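Local atomic coordinates of Cwp19 (Clostridioides difficile, PDB entry 5OQ3), a protein that probably cleaves bacterial cell-wall peptidoglycan, this chain being its TIM-barrel glycoside hydrolase domain, and may also act as an N-acetylmuramoyl-L-alanine amidase. Residues Trp309-Glu312 and Val313-Thr316; Lys145-Pro148 and Ser149-Val152. All blocks are in the same frame, centred on the assembly; numbering follows the deposited sequence.

Both contacts are local turns of chain on the flanks of one TIM barrel, where a helix gives way to a strand; their nearest atoms are about 26 Å apart. Interaction 1 (309-316) is partly buried and joins two elements of the barrel proper, helix 302-313 and strand 319-324. Interaction 2 (145-152) lies at the surface, linking the short helix 143-146 to strand 151-154 of a two-stranded antiparallel hairpin outside the barrel sheet. The chemistry differs accordingly. In 309-316 backbone bonds end the helix and a threonine hydroxyl helps close the turn after it, while the larger side chains turn to other elements; in 145-152 an asparagine amide stacked on a tryptophan adds a side-chain contact to the backbone bonds.

Interaction 1 of 2, residues Trp309-Glu312 and Val313-Thr316; sequences WANE and VKGT
V313 lays its two methyl groups back against carbonyls of the final helical turn: CG2 sits 3.5 Å from A310 O and lies near W309 O, while CG1 lies against the E312 carbonyl carbon. A chi1 of -57° puts CG1 anti to V313's own carbonyl carbon and leaves CG2 between that carbon and the backbone N. The isopropyl group packs on I279 of helix 275-280 and L320 of strand 319-324. The backbone N of V313 makes only weak bonds, to W309 O and A310 O. K314 N does better, reaching N311 O at 3.2 Å. K314 CB rests 3.4 Å from that same N311 O; beyond it the chain runs out extended, away from the helix.

T316 folds back over the turn. Its OG1 donates to V313 O at 2.7 Å, tilted 21° from the carbonyl plane, and T316 N reaches the same oxygen at 2.9 Å, so two donors grip one carbonyl. OG1 also bonds to V318 N, tying the turn to the chain ahead. The big helix side chains look elsewhere: the W309 indole NE1 bonds to G248 O, and E312, bent at chi2, carries OE2 to a salt bridge with R276. G315, at a positive phi of 77°, lets V313-T316 close as a type II beta turn, here the alpha-to-beta loop that leads from helix 302-313 into strand 319-324 of the TIM barrel.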
ATOM      1  N   TRP A 309     -10.299  15.416   0.896  1.00  8.84           N
ATOM      2  CA  TRP A 309     -10.052  14.277   1.768  1.00  8.26           C
ATOM      3  C   TRP A 309     -10.233  14.601   3.240  1.00  8.97           C
ATOM      4  O   TRP A 309     -10.776  13.770   3.997  1.00  9.65           O
ATOM      5  CB  TRP A 309      -8.671  13.699   1.480  1.00  8.29           C
ATOM      6  CG  TRP A 309      -8.620  12.896   0.209  1.00  8.06           C
ATOM      7  CD1 TRP A 309      -8.036  13.229  -0.963  1.00  8.76           C
ATOM      8  CD2 TRP A 309      -9.191  11.606   0.018  1.00  7.94           C
ATOM      9  NE1 TRP A 309      -8.235  12.227  -1.883  1.00  8.65           N
ATOM     10  CE2 TRP A 309      -8.933  11.216  -1.292  1.00  8.33           C
ATOM     11  CE3 TRP A 309      -9.857  10.721   0.856  1.00  9.45           C
ATOM     12  CZ2 TRP A 309      -9.344   9.991  -1.812  1.00  8.60           C
ATOM     13  CZ3 TRP A 309     -10.292   9.480   0.331  1.00 11.01           C
ATOM     14  CH2 TRP A 309     -10.012   9.137  -0.982  1.00  8.91           C
ATOM     15  N   ALA A 310      -9.832  15.804   3.667  1.00  9.50           N
ATOM     16  CA  ALA A 310     -10.078  16.199   5.039  1.00 10.04           C
ATOM     17  C   ALA A 310     -11.557  16.184   5.354  1.00 10.56           C
ATOM     18  O   ALA A 310     -11.980  15.701   6.397  1.00 12.24           O
ATOM     19  CB  ALA A 310      -9.482  17.573   5.312  1.00 10.50           C
ATOM     20  N   ASN A 311     -12.363  16.655   4.428  1.00 11.18           N
ATOM     21  CA  ASN A 311     -13.805  16.619   4.607  1.00 11.35           C
ATOM     22  C   ASN A 311     -14.355  15.174   4.660  1.00 11.08           C
ATOM     23  O   ASN A 311     -15.272  14.868   5.455  1.00 14.14           O
ATOM     24  CB  ASN A 311     -14.506  17.436   3.506  1.00 13.71           C
ATOM     25  CG  ASN A 311     -16.001  17.490   3.722  1.00 18.24           C
ATOM     26  OD1 ASN A 311     -16.471  18.132   4.673  1.00 21.25           O
ATOM     27  ND2 ASN A 311     -16.753  16.783   2.878  1.00 19.29           N
ATOM     28  N   GLU A 312     -13.826  14.289   3.841  1.00 11.73           N
ATOM     29  CA  GLU A 312     -14.270  12.870   3.845  1.00 11.72           C
ATOM     30  C   GLU A 312     -14.176  12.195   5.194  1.00 10.74           C
ATOM     31  O   GLU A 312     -15.035  11.377   5.505  1.00 12.63           O
ATOM     32  CB  GLU A 312     -13.462  12.044   2.834  1.00 13.49           C
ATOM     33  CG  GLU A 312     -13.796  12.228   1.384  1.00 15.29           C
ATOM     34  CD  GLU A 312     -15.254  11.844   1.095  1.00 16.64           C
ATOM     35  OE1 GLU A 312     -15.642  10.637   1.140  1.00 19.12           O
ATOM     36  OE2 GLU A 312     -15.999  12.766   0.855  1.00 16.30           O
ATOM     37  N   VAL A 313     -13.129  12.487   5.981  1.00 10.37           N
ATOM     38  CA  VAL A 313     -12.980  11.825   7.270  1.00 10.20           C
ATOM     39  C   VAL A 313     -13.599  12.567   8.444  1.00 11.76           C
ATOM     40  O   VAL A 313     -13.652  12.029   9.563  1.00 13.39           O
ATOM     41  CB  VAL A 313     -11.512  11.474   7.574  1.00 10.35           C
ATOM     42  CG1 VAL A 313     -10.930  10.594   6.457  1.00 10.71           C
ATOM     43  CG2 VAL A 313     -10.675  12.742   7.745  1.00 11.15           C
ATOM     44  N   LYS A 314     -14.104  13.769   8.196  1.00 14.60           N
ATOM     45  CA  LYS A 314     -14.628  14.593   9.255  1.00 16.98           C
ATOM     46  C   LYS A 314     -15.774  13.847   9.911  1.00 19.06           C
ATOM     47  O   LYS A 314     -16.606  13.252   9.256  1.00 21.58           O
ATOM     48  CB  LYS A 314     -15.074  15.960   8.666  1.00 21.12           C
ATOM     49  CG  LYS A 314     -15.365  17.013   9.701  1.00 25.23           C
ATOM     50  CD  LYS A 314     -15.668  18.357   9.042  1.00 28.03           C
ATOM     51  CE  LYS A 314     -16.466  19.245   9.989  1.00 35.39           C
ATOM     52  NZ  LYS A 314     -16.673  20.612   9.428  1.00 41.55           N
ATOM     53  N   GLY A 315     -15.772  13.838  11.237  1.00 20.14           N
ATOM     54  CA  GLY A 315     -16.785  13.156  12.004  1.00 23.76           C
ATOM     55  C   GLY A 315     -16.644  11.655  12.097  1.00 24.08           C
ATOM     56  O   GLY A 315     -17.513  11.002  12.614  1.00 29.99           O
ATOM     57  N   THR A 316     -15.559  11.095  11.558  1.00 18.38           N
ATOM     58  CA  THR A 316     -15.298   9.651  11.683  1.00 15.78           C
ATOM     59  C   THR A 316     -14.072   9.480  12.572  1.00 15.93           C
ATOM     60  O   THR A 316     -13.381  10.446  12.908  1.00 17.72           O
ATOM     61  CB  THR A 316     -14.989   8.975  10.305  1.00 14.92           C
ATOM     62  OG1 THR A 316     -13.653   9.297   9.874  1.00 13.11           O
ATOM     63  CG2 THR A 316     -15.971   9.400   9.213  1.00 15.51           C
TER

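Interaction 2 of 2, residues Lys145-Pro148 and Ser149-Val152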
ATOM      1  N   LYS A 145      -0.825 -21.956  -7.809  1.00 16.39           N
ATOM      2  CA  LYS A 145      -0.622 -23.243  -8.469  1.00 17.15           C
ATOM      3  C   LYS A 145      -1.516 -24.323  -7.861  1.00 16.37           C
ATOM      4  O   LYS A 145      -2.116 -25.141  -8.579  1.00 19.81           O
ATOM      5  CB  LYS A 145       0.864 -23.666  -8.398  1.00 20.88           C
ATOM      6  CG  LYS A 145       1.157 -24.947  -9.147  1.00 26.63           C
ATOM      7  CD  LYS A 145       2.650 -25.120  -9.337  1.00 33.48           C
ATOM      8  CE  LYS A 145       3.136 -24.580 -10.684  1.00 41.65           C
ATOM      9  NZ  LYS A 145       2.836 -25.516 -11.791  1.00 46.06           N
ATOM     10  N   LYS A 146      -1.671 -24.295  -6.546  1.00 15.82           N
ATOM     11  CA  LYS A 146      -2.567 -25.244  -5.883  1.00 16.01           C
ATOM     12  C   LYS A 146      -4.052 -24.986  -6.120  1.00 14.49           C
ATOM     13  O   LYS A 146      -4.874 -25.909  -5.976  1.00 17.42           O
ATOM     14  CB  LYS A 146      -2.333 -25.230  -4.381  1.00 16.89           C
ATOM     15  CG  LYS A 146      -0.939 -25.716  -3.997  1.00 20.54           C
ATOM     16  CD  LYS A 146      -0.734 -25.830  -2.480  1.00 25.91           C
ATOM     17  CE  LYS A 146      -0.780 -24.489  -1.755  1.00 29.60           C
ATOM     18  NZ  LYS A 146      -0.049 -24.601  -0.454  1.00 31.78           N
ATOM     19  N   ASN A 147      -4.399 -23.742  -6.461  1.00 12.39           N
ATOM     20  CA  ASN A 147      -5.781 -23.346  -6.586  1.00 11.98           C
ATOM     21  C   ASN A 147      -6.003 -22.585  -7.889  1.00 11.20           C
ATOM     22  O   ASN A 147      -6.257 -21.388  -7.891  1.00 10.72           O
ATOM     23  CB  ASN A 147      -6.180 -22.492  -5.394  1.00 12.83           C
ATOM     24  CG  ASN A 147      -6.056 -23.217  -4.084  1.00 13.84           C
ATOM     25  OD1 ASN A 147      -6.943 -23.980  -3.706  1.00 15.86           O
ATOM     26  ND2 ASN A 147      -4.962 -22.957  -3.365  1.00 15.77           N
ATOM     27  N   PRO A 148      -5.921 -23.291  -9.019  1.00 12.14           N
ATOM     28  CA  PRO A 148      -6.142 -22.605 -10.284  1.00 12.15           C
ATOM     29  C   PRO A 148      -7.515 -21.936 -10.392  1.00 10.80           C
ATOM     30  O   PRO A 148      -7.658 -20.949 -11.111  1.00 12.84           O
ATOM     31  CB  PRO A 148      -6.001 -23.715 -11.323  1.00 15.53           C
ATOM     32  CG  PRO A 148      -6.164 -24.986 -10.576  1.00 15.02           C
ATOM     33  CD  PRO A 148      -5.662 -24.732  -9.195  1.00 14.19           C
ATOM     34  N   SER A 149      -8.505 -22.414  -9.643  1.00 11.31           N
ATOM     35  CA  SER A 149      -9.843 -21.809  -9.608  1.00 10.97           C
ATOM     36  C   SER A 149      -9.782 -20.325  -9.106  1.00 10.18           C
ATOM     37  O   SER A 149     -10.677 -19.550  -9.358  1.00 10.08           O
ATOM     38  CB  SER A 149     -10.780 -22.583  -8.634  1.00 13.22           C
ATOM     39  OG  SER A 149     -11.102 -23.818  -9.155  1.00 17.04           O
ATOM     40  N   TRP A 150      -8.758 -20.017  -8.328  1.00 10.72           N
ATOM     41  CA  TRP A 150      -8.642 -18.682  -7.706  1.00 10.19           C
ATOM     42  C   TRP A 150      -8.081 -17.633  -8.635  1.00 10.47           C
ATOM     43  O   TRP A 150      -8.046 -16.451  -8.246  1.00 11.97           O
ATOM     44  CB  TRP A 150      -7.740 -18.752  -6.506  1.00  9.92           C
ATOM     45  CG  TRP A 150      -8.232 -19.569  -5.333  1.00 11.05           C
ATOM     46  CD1 TRP A 150      -9.361 -20.324  -5.243  1.00 11.32           C
ATOM     47  CD2 TRP A 150      -7.555 -19.710  -4.090  1.00 12.14           C
ATOM     48  NE1 TRP A 150      -9.438 -20.894  -4.026  1.00 12.74           N
ATOM     49  CE2 TRP A 150      -8.325 -20.575  -3.301  1.00 11.80           C
ATOM     50  CE3 TRP A 150      -6.331 -19.249  -3.593  1.00 12.32           C
ATOM     51  CZ2 TRP A 150      -7.949 -20.928  -1.986  1.00 13.83           C
ATOM     52  CZ3 TRP A 150      -5.967 -19.597  -2.326  1.00 13.03           C
ATOM     53  CH2 TRP A 150      -6.755 -20.438  -1.543  1.00 13.81           C
ATOM     54  N   VAL A 151      -7.582 -18.036  -9.809  1.00 11.29           N
ATOM     55  CA  VAL A 151      -6.708 -17.174 -10.574  1.00 11.99           C
ATOM     56  C   VAL A 151      -7.423 -16.654 -11.822  1.00 10.09           C
ATOM     57  O   VAL A 151      -8.053 -17.428 -12.544  1.00 11.46           O
ATOM     58  CB  VAL A 151      -5.449 -17.986 -11.007  1.00 12.63           C
ATOM     59  CG1 VAL A 151      -4.550 -17.183 -11.909  1.00 13.92           C
ATOM     60  CG2 VAL A 151      -4.706 -18.496  -9.796  1.00 14.24           C
ATOM     61  N   VAL A 152      -7.240 -15.356 -12.100  1.00  9.73           N
ATOM     62  CA  VAL A 152      -7.801 -14.721 -13.284  1.00 11.22           C
ATOM     63  C   VAL A 152      -6.672 -14.042 -14.055  1.00 12.58           C
ATOM     64  O   VAL A 152      -5.886 -13.297 -13.462  1.00 13.50           O
ATOM     65  CB  VAL A 152      -8.884 -13.671 -12.908  1.00 10.93           C
ATOM     66  CG1 VAL A 152      -9.366 -12.895 -14.099  1.00 10.76           C
ATOM     67  CG2 VAL A 152     -10.070 -14.290 -12.205  1.00 12.02           C
TER
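Past the end of helix 143-146 the backbone coils into a short 3-10 turn, in which W150 N bonds to N147 O at 2.9 Å and V151 N to P148 O at 3.2 Å. From this turn N147 and W150 project in the same direction. The N147 amide is stacked on the indole, its plane only 6° from that of the ring. N147 CB stands over the five-membered ring, 3.5 Å from its centroid, a CH-pi contact. The amide spreads over the six-membered ring: OD1 lies 3.6 Å from W150 CZ2, and ND2 is 3.6 Å from W150 CH2. A chi1 of -61° swings the N147 amide anti to the carbonyl carbon and over the indole, and ND2 bonds back to P143 O, which fixes the flip of the amide. W150 NE1 is held by E166 OE1, and the indole also meets the Y170 ring. V151 CG2 lies 3.8 Å from N147 O as the chain enters strand 151-154. The stack probably rests largely on dispersion, with the CH-pi contact, while the N-H groups of the two partners, ND2 and NE1, make hydrogen bonds that hold both flat groups in place on this partly exposed surface.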